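Local coordinates for prolyl-tRNA synthetase (Giardia lamblia ATCC 50803, PDB 3IAL), which probably charges tRNA(Pro) with L-proline at the expense of ATP, and is caught here holding the prolyl-adenylate intermediate, at residues S188-V193 with T269-S274; E67-V72 with H169-H174; T196-E201 with L236-I241. One frame throughout, in Å; residues are numbered along the deposited sequence.

Contact 1 of 3, residues S188-V193 with T269-S274; sequences SDYWKV and TCAGIS. With PR8 (5'-O-[(R)-hydroxy{[(2S)-pyrrolidin-2-ylcarbonyl]oxy}phosphoryl]adenosine), chain H.
Tyr190 and Ala271 join a helix to the back of the catalytic sheet: 188-193, part of helix 180-201, runs nearly along the strand segment 269-274, their axes 9.4 Å apart at an angle of 15°. The contact is buried packing finished by one polar bond. The methyl of Ala271 sits over the centre of one face of the Tyr190 ring, a CH-pi contact with CB 3.6 Å from the ring centroid and 12° off the ring normal. A side chain as small as alanine suits this place, since the ring lies flat above it. With chi1 at -67°, CG stands anti to the carbonyl carbon and the ring slants across the strand, back toward its start, bringing OH to Thr269. Tyr190 OH and Thr269 OG1 share a hydrogen bond of 2.8 Å, and either hydroxyl could donate. His177 NE2 also bonds to Thr269 OG1, a second grip on this buried polar atom.

Alternate residues of the strand face the ligand, prolyl-adenylate. Cys270 SG lies 3.9 Å from PR8 CA, while Gly272, with no side chain, allows PR8 to lie close over the backbone. Ser274 OG donates to the adenine N3 at 2.9 Å and caps Arg276 N, where the next helix starts. Strand 263-274 runs between strands 167-177 and 235-245, antiparallel to both, and on the helix side Tyr190 also touches Cys175 and Ile241, one from each neighbour.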
loop_
_atom_site.group_PDB
_atom_site.type_symbol
_atom_site.label_atom_id
_atom_site.label_comp_id
_atom_site.label_asym_id
_atom_site.label_seq_id
_atom_site.Cartn_x
_atom_site.Cartn_y
_atom_site.Cartn_z
ATOM N N SER B 188 9.401 -6.933 -22.212
ATOM C CA SER B 188 9.549 -5.542 -22.648
ATOM C C SER B 188 8.630 -4.612 -21.863
ATOM O O SER B 188 9.037 -3.509 -21.500
ATOM C CB SER B 188 9.241 -5.390 -24.141
ATOM O OG SER B 188 10.093 -6.208 -24.914
ATOM N N ASP B 189 7.393 -5.043 -21.609
ATOM C CA ASP B 189 6.463 -4.245 -20.790
ATOM C C ASP B 189 7.024 -4.016 -19.391
ATOM O O ASP B 189 6.930 -2.913 -18.860
ATOM C CB ASP B 189 5.076 -4.900 -20.697
ATOM C CG ASP B 189 4.256 -4.715 -21.960
ATOM O OD1 ASP B 189 4.721 -4.009 -22.883
ATOM O OD2 ASP B 189 3.137 -5.265 -22.027
ATOM N N TYR B 190 7.607 -5.056 -18.802
ATOM C CA TYR B 190 8.233 -4.929 -17.488
ATOM C C TYR B 190 9.383 -3.916 -17.565
ATOM O O TYR B 190 9.487 -3.038 -16.717
ATOM C CB TYR B 190 8.793 -6.267 -16.990
ATOM C CG TYR B 190 7.807 -7.382 -16.663
ATOM C CD1 TYR B 190 6.595 -7.142 -16.027
ATOM C CD2 TYR B 190 8.141 -8.701 -16.935
ATOM C CE1 TYR B 190 5.729 -8.200 -15.709
ATOM C CE2 TYR B 190 7.297 -9.741 -16.624
ATOM C CZ TYR B 190 6.098 -9.498 -16.013
ATOM O OH TYR B 190 5.293 -10.584 -15.719
ATOM N N TRP B 191 10.237 -4.041 -18.584
ATOM C CA TRP B 191 11.356 -3.109 -18.767
ATOM C C TRP B 191 10.914 -1.667 -18.972
ATOM O O TRP B 191 11.587 -0.746 -18.490
ATOM C CB TRP B 191 12.290 -3.560 -19.899
ATOM C CG TRP B 191 13.241 -4.616 -19.435
ATOM C CD1 TRP B 191 13.245 -5.930 -19.781
ATOM C CD2 TRP B 191 14.301 -4.445 -18.494
ATOM N NE1 TRP B 191 14.249 -6.593 -19.123
ATOM C CE2 TRP B 191 14.916 -5.702 -18.325
ATOM C CE3 TRP B 191 14.789 -3.348 -17.770
ATOM C CZ2 TRP B 191 15.997 -5.896 -17.472
ATOM C CZ3 TRP B 191 15.860 -3.536 -16.920
ATOM C CH2 TRP B 191 16.456 -4.806 -16.778
ATOM N N LYS B 192 9.796 -1.454 -19.665
ATOM C CA LYS B 192 9.236 -0.102 -19.774
ATOM C C LYS B 192 8.973 0.520 -18.399
ATOM O O LYS B 192 9.250 1.694 -18.176
ATOM C CB LYS B 192 7.946 -0.080 -20.595
ATOM C CG LYS B 192 8.117 0.366 -22.041
ATOM C CD LYS B 192 8.663 -0.734 -22.922
ATOM C CE LYS B 192 8.408 -0.443 -24.394
ATOM N NZ LYS B 192 6.957 -0.561 -24.705
ATOM N N VAL B 193 8.440 -0.272 -17.478
ATOM C CA VAL B 193 8.118 0.234 -16.148
ATOM C C VAL B 193 9.373 0.513 -15.325
ATOM O O VAL B 193 9.432 1.509 -14.614
ATOM C CB VAL B 193 7.167 -0.718 -15.399
ATOM C CG1 VAL B 193 6.918 -0.230 -13.982
ATOM C CG2 VAL B 193 5.852 -0.822 -16.165
ATOM N N THR B 269 5.682 -15.502 -16.764
ATOM C CA THR B 269 6.722 -14.505 -16.551
ATOM C C THR B 269 6.553 -13.839 -15.179
ATOM O O THR B 269 5.471 -13.882 -14.580
ATOM C CB THR B 269 6.738 -13.431 -17.672
ATOM O OG1 THR B 269 5.551 -12.623 -17.612
ATOM C CG2 THR B 269 6.836 -14.092 -19.058
ATOM N N CYS B 270 7.631 -13.246 -14.673
ATOM C CA CYS B 270 7.545 -12.440 -13.453
ATOM C C CYS B 270 8.596 -11.355 -13.389
ATOM O O CYS B 270 9.595 -11.398 -14.093
ATOM C CB CYS B 270 7.608 -13.304 -12.198
ATOM S SG CYS B 270 9.061 -14.318 -12.028
ATOM N N ALA B 271 8.334 -10.361 -12.553
ATOM C CA ALA B 271 9.219 -9.219 -12.400
ATOM C C ALA B 271 9.197 -8.771 -10.958
ATOM O O ALA B 271 8.137 -8.725 -10.339
ATOM C CB ALA B 271 8.798 -8.077 -13.317
ATOM N N GLY B 272 10.371 -8.434 -10.436
ATOM C CA GLY B 272 10.506 -8.046 -9.037
ATOM C C GLY B 272 11.395 -6.835 -8.845
ATOM O O GLY B 272 12.476 -6.747 -9.434
ATOM N N ILE B 273 10.916 -5.897 -8.038
ATOM C CA ILE B 273 11.720 -4.790 -7.517
ATOM C C ILE B 273 11.480 -4.659 -6.010
ATOM O O ILE B 273 10.376 -4.891 -5.520
ATOM C CB ILE B 273 11.432 -3.439 -8.217
ATOM C CG1 ILE B 273 9.954 -3.046 -8.108
ATOM C CG2 ILE B 273 11.870 -3.495 -9.664
ATOM C CD1 ILE B 273 9.699 -1.539 -8.318
ATOM N N SER B 274 12.531 -4.306 -5.282
ATOM C CA SER B 274 12.481 -4.232 -3.842
ATOM C C SER B 274 12.970 -2.860 -3.359
ATOM O O SER B 274 13.090 -1.918 -4.150
ATOM C CB SER B 274 13.361 -5.335 -3.265
ATOM O OG SER B 274 14.734 -4.982 -3.368
HETATM C C PR8 H . 12.344 -12.765 -8.182
HETATM N N PR8 H . 10.126 -13.699 -7.971
HETATM O O PR8 H . 12.419 -12.992 -6.973
HETATM P P PR8 H . 14.611 -11.749 -8.103
HETATM N N1 PR8 H . 17.211 -7.506 0.240
HETATM C C2 PR8 H . 16.669 -6.549 -0.505
HETATM N N3 PR8 H . 16.266 -6.769 -1.759
HETATM C C4 PR8 H . 16.394 -7.968 -2.324
HETATM C C5 PR8 H . 16.967 -8.992 -1.577
HETATM C C6 PR8 H . 17.375 -8.742 -0.270
HETATM N N6 PR8 H . 17.918 -9.715 0.462
HETATM N N7 PR8 H . 16.988 -10.077 -2.341
HETATM C C8 PR8 H . 16.454 -9.758 -3.522
HETATM N N9 PR8 H . 16.095 -8.466 -3.524
HETATM C CA PR8 H . 11.056 -13.090 -8.937
HETATM C CB PR8 H . 10.420 -11.792 -9.407
HETATM C CD PR8 H . 8.851 -13.001 -8.092
HETATM C CG PR8 H . 9.266 -11.562 -8.421
HETATM C "C1'" PR8 H . 15.466 -7.757 -4.684
HETATM O O10 PR8 H . 13.339 -12.256 -8.958
HETATM O O1P PR8 H . 15.420 -12.859 -7.539
HETATM C "C2'" PR8 H . 16.439 -7.590 -5.876
HETATM O "O2'" PR8 H . 16.271 -6.292 -6.467
HETATM O O2P PR8 H . 15.485 -10.882 -9.135
HETATM C "C3'" PR8 H . 15.930 -8.608 -6.869
HETATM O "O3'" PR8 H . 16.304 -8.237 -8.198
HETATM C "C4'" PR8 H . 14.446 -8.374 -6.652
HETATM O "O4'" PR8 H . 14.345 -8.531 -5.219
HETATM C "C5'" PR8 H . 13.661 -9.416 -7.418
HETATM O "O5'" PR8 H . 14.045 -10.714 -7.009
#

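Contact 2 of 3, residues E67-V72 with H169-H174. With PR8 (5'-O-[(R)-hydroxy{[(2S)-pyrrolidin-2-ylcarbonyl]oxy}phosphoryl]adenosine), chain H.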
loop_
_atom_site.group_PDB
_atom_site.type_symbol
_atom_site.label_atom_id
_atom_site.label_comp_id
_atom_site.label_asym_id
_atom_site.label_seq_id
_atom_site.Cartn_x
_atom_site.Cartn_y
_atom_site.Cartn_z
ATOM N N GLU B 67 0.831 1.998 -10.097
ATOM C CA GLU B 67 0.176 2.874 -11.077
ATOM C C GLU B 67 0.564 2.554 -12.525
ATOM O O GLU B 67 -0.298 2.532 -13.409
ATOM C CB GLU B 67 0.534 4.334 -10.786
ATOM C CG GLU B 67 -0.129 4.926 -9.557
ATOM C CD GLU B 67 0.461 6.288 -9.168
ATOM O OE1 GLU B 67 1.332 6.811 -9.909
ATOM O OE2 GLU B 67 0.046 6.837 -8.117
ATOM N N GLU B 68 1.856 2.327 -12.763
ATOM C CA GLU B 68 2.371 2.032 -14.114
ATOM C C GLU B 68 1.972 0.624 -14.577
ATOM O O GLU B 68 1.669 0.408 -15.751
ATOM C CB GLU B 68 3.891 2.164 -14.152
ATOM C CG GLU B 68 4.408 3.584 -13.967
ATOM C CD GLU B 68 3.872 4.539 -15.022
ATOM O OE1 GLU B 68 4.046 4.252 -16.227
ATOM O OE2 GLU B 68 3.257 5.558 -14.637
ATOM N N TYR B 69 1.976 -0.328 -13.649
ATOM C CA TYR B 69 1.488 -1.670 -13.935
ATOM C C TYR B 69 0.004 -1.634 -14.310
ATOM O O TYR B 69 -0.391 -2.273 -15.274
ATOM C CB TYR B 69 1.739 -2.620 -12.756
ATOM C CG TYR B 69 3.142 -3.243 -12.686
ATOM C CD1 TYR B 69 4.006 -3.256 -13.785
ATOM C CD2 TYR B 69 3.582 -3.846 -11.519
ATOM C CE1 TYR B 69 5.268 -3.831 -13.700
ATOM C CE2 TYR B 69 4.836 -4.415 -11.430
ATOM C CZ TYR B 69 5.675 -4.409 -12.523
ATOM O OH TYR B 69 6.921 -4.988 -12.422
ATOM N N ALA B 70 -0.796 -0.859 -13.582
ATOM C CA ALA B 70 -2.223 -0.699 -13.906
ATOM C C ALA B 70 -2.438 -0.220 -15.347
ATOM O O ALA B 70 -3.338 -0.701 -16.024
ATOM C CB ALA B 70 -2.911 0.257 -12.927
ATOM N N LYS B 71 -1.608 0.716 -15.808
ATOM C CA LYS B 71 -1.750 1.275 -17.160
ATOM C C LYS B 71 -1.475 0.253 -18.256
ATOM O O LYS B 71 -1.994 0.384 -19.360
ATOM C CB LYS B 71 -0.808 2.464 -17.372
ATOM C CG LYS B 71 -1.168 3.731 -16.614
ATOM C CD LYS B 71 -0.154 4.828 -16.948
ATOM C CE LYS B 71 -0.137 5.942 -15.928
ATOM N NZ LYS B 71 1.030 6.843 -16.160
ATOM N N VAL B 72 -0.643 -0.748 -17.968
ATOM C CA VAL B 72 -0.358 -1.802 -18.948
ATOM C C VAL B 72 -1.119 -3.099 -18.615
ATOM O O VAL B 72 -0.709 -4.188 -19.019
ATOM C CB VAL B 72 1.184 -2.033 -19.140
ATOM C CG1 VAL B 72 1.844 -0.775 -19.704
ATOM C CG2 VAL B 72 1.869 -2.456 -17.848
ATOM N N HIS B 169 10.696 -5.541 1.752
ATOM C CA HIS B 169 9.533 -4.908 1.147
ATOM C C HIS B 169 9.764 -4.884 -0.360
ATOM O O HIS B 169 10.858 -4.527 -0.826
ATOM C CB HIS B 169 9.340 -3.502 1.716
ATOM C CG HIS B 169 8.017 -2.889 1.391
ATOM N ND1 HIS B 169 7.866 -1.910 0.429
ATOM C CD2 HIS B 169 6.781 -3.121 1.894
ATOM C CE1 HIS B 169 6.592 -1.569 0.354
ATOM N NE2 HIS B 169 5.912 -2.287 1.231
ATOM N N TRP B 170 8.763 -5.304 -1.128
ATOM C CA TRP B 170 8.935 -5.395 -2.572
ATOM C C TRP B 170 7.623 -5.391 -3.333
ATOM O O TRP B 170 6.556 -5.420 -2.732
ATOM C CB TRP B 170 9.787 -6.632 -2.922
ATOM C CG TRP B 170 9.081 -7.965 -3.150
ATOM C CD1 TRP B 170 7.821 -8.331 -2.769
ATOM C CD2 TRP B 170 9.661 -9.122 -3.766
ATOM N NE1 TRP B 170 7.574 -9.628 -3.141
ATOM C CE2 TRP B 170 8.691 -10.137 -3.749
ATOM C CE3 TRP B 170 10.911 -9.391 -4.337
ATOM C CZ2 TRP B 170 8.921 -11.396 -4.297
ATOM C CZ3 TRP B 170 11.139 -10.643 -4.886
ATOM C CH2 TRP B 170 10.148 -11.628 -4.859
ATOM N N ASN B 171 7.725 -5.360 -4.658
ATOM C CA ASN B 171 6.602 -5.658 -5.529
ATOM C C ASN B 171 6.997 -6.772 -6.483
ATOM O O ASN B 171 8.100 -6.754 -7.053
ATOM C CB ASN B 171 6.150 -4.404 -6.283
ATOM C CG ASN B 171 5.025 -4.680 -7.287
ATOM O OD1 ASN B 171 5.261 -5.249 -8.347
ATOM N ND2 ASN B 171 3.809 -4.239 -6.965
ATOM N N GLU B 172 6.102 -7.752 -6.622
ATOM C CA GLU B 172 6.270 -8.857 -7.562
ATOM C C GLU B 172 5.067 -8.952 -8.498
ATOM O O GLU B 172 3.921 -8.991 -8.048
ATOM C CB GLU B 172 6.475 -10.192 -6.828
ATOM C CG GLU B 172 5.342 -10.631 -5.896
ATOM C CD GLU B 172 5.692 -11.887 -5.101
ATOM O OE1 GLU B 172 5.477 -11.911 -3.865
ATOM O OE2 GLU B 172 6.180 -12.858 -5.717
ATOM N N ALA B 173 5.351 -8.946 -9.797
ATOM C CA ALA B 173 4.368 -9.131 -10.853
ATOM C C ALA B 173 4.521 -10.539 -11.419
ATOM O O ALA B 173 5.646 -11.016 -11.569
ATOM C CB ALA B 173 4.604 -8.113 -11.955
ATOM N N HIS B 174 3.395 -11.186 -11.733
ATOM C CA HIS B 174 3.363 -12.543 -12.299
ATOM C C HIS B 174 2.283 -12.580 -13.380
ATOM O O HIS B 174 1.121 -12.216 -13.116
ATOM C CB HIS B 174 3.016 -13.589 -11.228
ATOM C CG HIS B 174 4.010 -13.682 -10.112
ATOM N ND1 HIS B 174 4.982 -14.662 -10.056
ATOM C CD2 HIS B 174 4.172 -12.928 -8.996
ATOM C CE1 HIS B 174 5.705 -14.496 -8.961
ATOM N NE2 HIS B 174 5.238 -13.449 -8.300
HETATM C C PR8 H . 12.344 -12.765 -8.182
HETATM N N PR8 H . 10.126 -13.699 -7.971
HETATM O O PR8 H . 12.419 -12.992 -6.973
HETATM P P PR8 H . 14.611 -11.749 -8.103
HETATM N N1 PR8 H . 17.211 -7.506 0.240
HETATM C C2 PR8 H . 16.669 -6.549 -0.505
HETATM N N3 PR8 H . 16.266 -6.769 -1.759
HETATM C C4 PR8 H . 16.394 -7.968 -2.324
HETATM C C5 PR8 H . 16.967 -8.992 -1.577
HETATM C C6 PR8 H . 17.375 -8.742 -0.270
HETATM N N6 PR8 H . 17.918 -9.715 0.462
HETATM N N7 PR8 H . 16.988 -10.077 -2.341
HETATM C C8 PR8 H . 16.454 -9.758 -3.522
HETATM N N9 PR8 H . 16.095 -8.466 -3.524
HETATM C CA PR8 H . 11.056 -13.090 -8.937
HETATM C CB PR8 H . 10.420 -11.792 -9.407
HETATM C CD PR8 H . 8.851 -13.001 -8.092
HETATM C CG PR8 H . 9.266 -11.562 -8.421
HETATM C "C1'" PR8 H . 15.466 -7.757 -4.684
HETATM O O10 PR8 H . 13.339 -12.256 -8.958
HETATM O O1P PR8 H . 15.420 -12.859 -7.539
HETATM C "C2'" PR8 H . 16.439 -7.590 -5.876
HETATM O "O2'" PR8 H . 16.271 -6.292 -6.467
HETATM O O2P PR8 H . 15.485 -10.882 -9.135
HETATM C "C3'" PR8 H . 15.930 -8.608 -6.869
HETATM O "O3'" PR8 H . 16.304 -8.237 -8.198
HETATM C "C4'" PR8 H . 14.446 -8.374 -6.652
HETATM O "O4'" PR8 H . 14.345 -8.531 -5.219
HETATM C "C5'" PR8 H . 13.661 -9.416 -7.418
HETATM O "O5'" PR8 H . 14.045 -10.714 -7.009
HETATM O O HOH W 1 7.454 -5.877 -10.020
#
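Tyr69, on helix 52-71, meets Asn171 and Ala173 of strand 167-177 on the side of the strand turned from the ligand. The apolar part is small: Ala173 CB lies 3.7 Å from Tyr69 CE2, and its slight methyl suits a place where a broad ring comes close to the backbone. At the ring edge, near its plane, Asn171 OD1 stands 3.2 Å from Tyr69 CE2, the amide tilted against the ring. The amide reaches there because CG is anti to the backbone N, chi1 176°.

The direct contact is extended by water. One molecule lies 2.6 Å from Tyr69 OH and donates to Asn171 OD1, linking phenol to amide oxygen. The other end of the same amide, ND2, is bonded to Thr148 and His146, so both ends of the group are engaged.

On the ligand side, charge and aromaticity dominate. Glu172 CB packs over a face of the Trp170 indole, towards its rim. His174 NE2 gives a nearly straight bond to Glu172 OE2 (2.8 Å, 166°), meeting the oxygen on its anti side but 32° out of the carboxylate plane, whereas the bond from Trp170 NE1 to OE1 is weak. The prolyl moiety lies close to all three: PR8 CG is 3.5 Å from Glu172 CB, and PR8 CD is 3.6 Å from His174 CE1.

The chemistry thus divides by face: a neutral methyl and amide, joined also through one water, meet the tyrosine, while hydrogen bonds from His174, Trp170, Ser123 and Gln147 hold the carboxylate in place beside the pyrrolidine ring.

Contact 3 of 3, residues T196-E201 with L236-I241; sequences TIFSDE and LQTAGI. With PR8 (5'-O-[(R)-hydroxy{[(2S)-pyrrolidin-2-ylcarbonyl]oxy}phosphoryl]adenosine), chain H.
Phe198 reaches from helix 180-201 to Thr238 and Ala239 of strand 235-245, with which the aromatic ring makes a buried, mostly apolar contact. Segment 196-201 begins with Thr196, whose OG1 bonds back to the carbonyl of Lys192, one turn earlier. Ile197 turns its aliphatic chain to Leu64 and Cys65 of helix 52-71, as suits a branched residue between two helices, and its CG2 lies at the edge of the next ring.

That ring is Phe198, whose chi1 of -72° places CG anti to the carbonyl carbon and presents the far atom, CZ, to the strand. CZ is 3.6 Å from Thr238 CG2 and 4.0 Å from Ala239 CB, and the carbonyl O of Thr238 stands at the ring edge, near its plane. With CG2 anti to the backbone N, the methyl of Thr238 faces the ring, while OG1 donates to Leu236 O at 2.9 Å from well above the carbonyl plane, which helps fix that rotation. Ser199 OG bonds to Phe204 O, and the whole segment forms a wider, pi-type turn, Glu201 N bonding weakly to Thr196 O.

On its other side the strand serves the ligand through Gln237 and Gly240. PR8 O2' donates to Gln237 O at 3.0 Å, and Gln237 NE2 bonds to PR8 O3' at 3.0 Å and lies 2.8 Å from PR8 O2P, so the amide reaches both ribose and phosphate. Gly240 CA lies 3.2 Å from PR8 O2P, a closeness that suits glycine.

A mostly apolar contact thus backs a strand whose other side offers polar groups to both ribose hydroxyls.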
loop_
_atom_site.group_PDB
_atom_site.type_symbol
_atom_site.label_atom_id
_atom_site.label_comp_id
_atom_site.label_asym_id
_atom_site.label_seq_id
_atom_site.Cartn_x
_atom_site.Cartn_y
_atom_site.Cartn_z
ATOM N N THR B 196 10.876 3.868 -16.566
ATOM C CA THR B 196 10.088 4.946 -15.979
ATOM C C THR B 196 10.438 5.195 -14.512
ATOM O O THR B 196 10.606 6.342 -14.093
ATOM C CB THR B 196 8.573 4.648 -16.055
ATOM O OG1 THR B 196 8.193 4.478 -17.424
ATOM C CG2 THR B 196 7.774 5.787 -15.436
ATOM N N ILE B 197 10.523 4.130 -13.725
ATOM C CA ILE B 197 10.793 4.286 -12.291
ATOM C C ILE B 197 12.221 4.740 -12.063
ATOM O O ILE B 197 12.464 5.752 -11.404
ATOM C CB ILE B 197 10.577 2.977 -11.504
ATOM C CG1 ILE B 197 9.122 2.525 -11.576
ATOM C CG2 ILE B 197 10.979 3.157 -10.043
ATOM C CD1 ILE B 197 8.927 1.046 -11.198
ATOM N N PHE B 198 13.165 3.980 -12.610
ATOM C CA PHE B 198 14.592 4.167 -12.321
ATOM C C PHE B 198 15.123 5.474 -12.924
ATOM O O PHE B 198 15.798 6.250 -12.245
ATOM C CB PHE B 198 15.416 3.017 -12.903
ATOM C CG PHE B 198 15.275 1.685 -12.181
ATOM C CD1 PHE B 198 14.158 1.365 -11.416
ATOM C CD2 PHE B 198 16.276 0.724 -12.327
ATOM C CE1 PHE B 198 14.052 0.112 -10.790
ATOM C CE2 PHE B 198 16.183 -0.517 -11.700
ATOM C CZ PHE B 198 15.066 -0.826 -10.933
ATOM N N SER B 199 14.834 5.694 -14.209
ATOM C CA SER B 199 15.447 6.787 -14.980
ATOM C C SER B 199 14.592 8.058 -15.073
ATOM O O SER B 199 15.049 9.130 -14.689
ATOM C CB SER B 199 15.827 6.299 -16.380
ATOM O OG SER B 199 16.870 5.336 -16.300
ATOM N N ASP B 200 13.364 7.948 -15.570
ATOM C CA ASP B 200 12.510 9.134 -15.721
ATOM C C ASP B 200 12.211 9.783 -14.371
ATOM O O ASP B 200 12.180 11.011 -14.265
ATOM C CB ASP B 200 11.183 8.803 -16.415
ATOM C CG ASP B 200 11.356 8.291 -17.840
ATOM O OD1 ASP B 200 12.480 8.289 -18.383
ATOM O OD2 ASP B 200 10.339 7.888 -18.429
ATOM N N GLU B 201 11.992 8.962 -13.343
ATOM C CA GLU B 201 11.577 9.468 -12.032
ATOM C C GLU B 201 12.705 9.536 -10.990
ATOM O O GLU B 201 12.877 10.574 -10.348
ATOM C CB GLU B 201 10.382 8.666 -11.512
ATOM C CG GLU B 201 9.121 8.834 -12.388
ATOM C CD GLU B 201 8.532 10.245 -12.340
ATOM O OE1 GLU B 201 8.364 10.797 -11.238
ATOM O OE2 GLU B 201 8.221 10.797 -13.411
ATOM N N LEU B 236 24.647 -3.636 -7.725
ATOM C CA LEU B 236 23.514 -4.120 -6.966
ATOM C C LEU B 236 22.423 -4.548 -7.939
ATOM O O LEU B 236 21.975 -3.738 -8.749
ATOM C CB LEU B 236 23.007 -2.981 -6.071
ATOM C CG LEU B 236 21.887 -3.303 -5.082
ATOM C CD1 LEU B 236 22.372 -4.331 -4.062
ATOM C CD2 LEU B 236 21.407 -2.030 -4.398
ATOM N N GLN B 237 21.991 -5.809 -7.875
ATOM C CA GLN B 237 20.886 -6.271 -8.717
ATOM C C GLN B 237 19.607 -5.661 -8.183
ATOM O O GLN B 237 19.167 -5.979 -7.078
ATOM C CB GLN B 237 20.760 -7.797 -8.755
ATOM C CG GLN B 237 19.637 -8.276 -9.669
ATOM C CD GLN B 237 19.391 -9.766 -9.602
ATOM O OE1 GLN B 237 20.324 -10.561 -9.648
ATOM N NE2 GLN B 237 18.125 -10.153 -9.508
ATOM N N THR B 238 19.002 -4.804 -8.990
ATOM C CA THR B 238 17.932 -3.909 -8.549
ATOM C C THR B 238 16.616 -4.158 -9.291
ATOM O O THR B 238 15.572 -3.642 -8.907
ATOM C CB THR B 238 18.417 -2.455 -8.723
ATOM O OG1 THR B 238 19.622 -2.288 -7.959
ATOM C CG2 THR B 238 17.380 -1.425 -8.268
ATOM N N ALA B 239 16.667 -4.953 -10.355
ATOM C CA ALA B 239 15.461 -5.507 -10.956
ATOM C C ALA B 239 15.757 -6.930 -11.378
ATOM O O ALA B 239 16.866 -7.229 -11.810
ATOM C CB ALA B 239 15.022 -4.687 -12.151
ATOM N N GLY B 240 14.764 -7.799 -11.234
ATOM C CA GLY B 240 14.833 -9.155 -11.757
ATOM C C GLY B 240 13.602 -9.430 -12.583
ATOM O O GLY B 240 12.481 -9.338 -12.078
ATOM N N ILE B 241 13.811 -9.748 -13.855
ATOM C CA ILE B 241 12.728 -9.924 -14.815
ATOM C C ILE B 241 12.930 -11.271 -15.525
ATOM O O ILE B 241 13.926 -11.467 -16.218
ATOM C CB ILE B 241 12.713 -8.728 -15.810
ATOM C CG1 ILE B 241 12.181 -7.481 -15.103
ATOM C CG2 ILE B 241 11.883 -9.029 -17.047
ATOM C CD1 ILE B 241 12.328 -6.184 -15.889
HETATM C C PR8 H . 12.344 -12.765 -8.182
HETATM N N PR8 H . 10.126 -13.699 -7.971
HETATM O O PR8 H . 12.419 -12.992 -6.973
HETATM P P PR8 H . 14.611 -11.749 -8.103
HETATM N N1 PR8 H . 17.211 -7.506 0.240
HETATM C C2 PR8 H . 16.669 -6.549 -0.505
HETATM N N3 PR8 H . 16.266 -6.769 -1.759
HETATM C C4 PR8 H . 16.394 -7.968 -2.324
HETATM C C5 PR8 H . 16.967 -8.992 -1.577
HETATM C C6 PR8 H . 17.375 -8.742 -0.270
HETATM N N6 PR8 H . 17.918 -9.715 0.462
HETATM N N7 PR8 H . 16.988 -10.077 -2.341
HETATM C C8 PR8 H . 16.454 -9.758 -3.522
HETATM N N9 PR8 H . 16.095 -8.466 -3.524
HETATM C CA PR8 H . 11.056 -13.090 -8.937
HETATM C CB PR8 H . 10.420 -11.792 -9.407
HETATM C CD PR8 H . 8.851 -13.001 -8.092
HETATM C CG PR8 H . 9.266 -11.562 -8.421
HETATM C "C1'" PR8 H . 15.466 -7.757 -4.684
HETATM O O10 PR8 H . 13.339 -12.256 -8.958
HETATM O O1P PR8 H . 15.420 -12.859 -7.539
HETATM C "C2'" PR8 H . 16.439 -7.590 -5.876
HETATM O "O2'" PR8 H . 16.271 -6.292 -6.467
HETATM O O2P PR8 H . 15.485 -10.882 -9.135
HETATM C "C3'" PR8 H . 15.930 -8.608 -6.869
HETATM O "O3'" PR8 H . 16.304 -8.237 -8.198
HETATM C "C4'" PR8 H . 14.446 -8.374 -6.652
HETATM O "O4'" PR8 H . 14.345 -8.531 -5.219
HETATM C "C5'" PR8 H . 13.661 -9.416 -7.418
HETATM O "O5'" PR8 H . 14.045 -10.714 -7.009
#

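All three contacts back the same antiparallel sheet of the class II synthetase core, and PR8 lies across its other face. Strand 263-274 is the common neighbour: Ala271 O and Ala173 N, 2.8 Å apart, probably bond contact 1 to contact 2, and Gly272 N and Gly240 O, also 2.8 Å apart, probably bond it to contact 3. The centres of contacts 1 and 2 are about 8 Å apart, those of 1 and 3 about 9 Å, and those of 2 and 3 about 12 Å. Helix 180-201 serves contacts 1 and 3. Contact 2 lies mainly against the prolyl group, contact 3 against ribose and phosphate, and the strand of contact 1 runs from the prolyl end to the adenine.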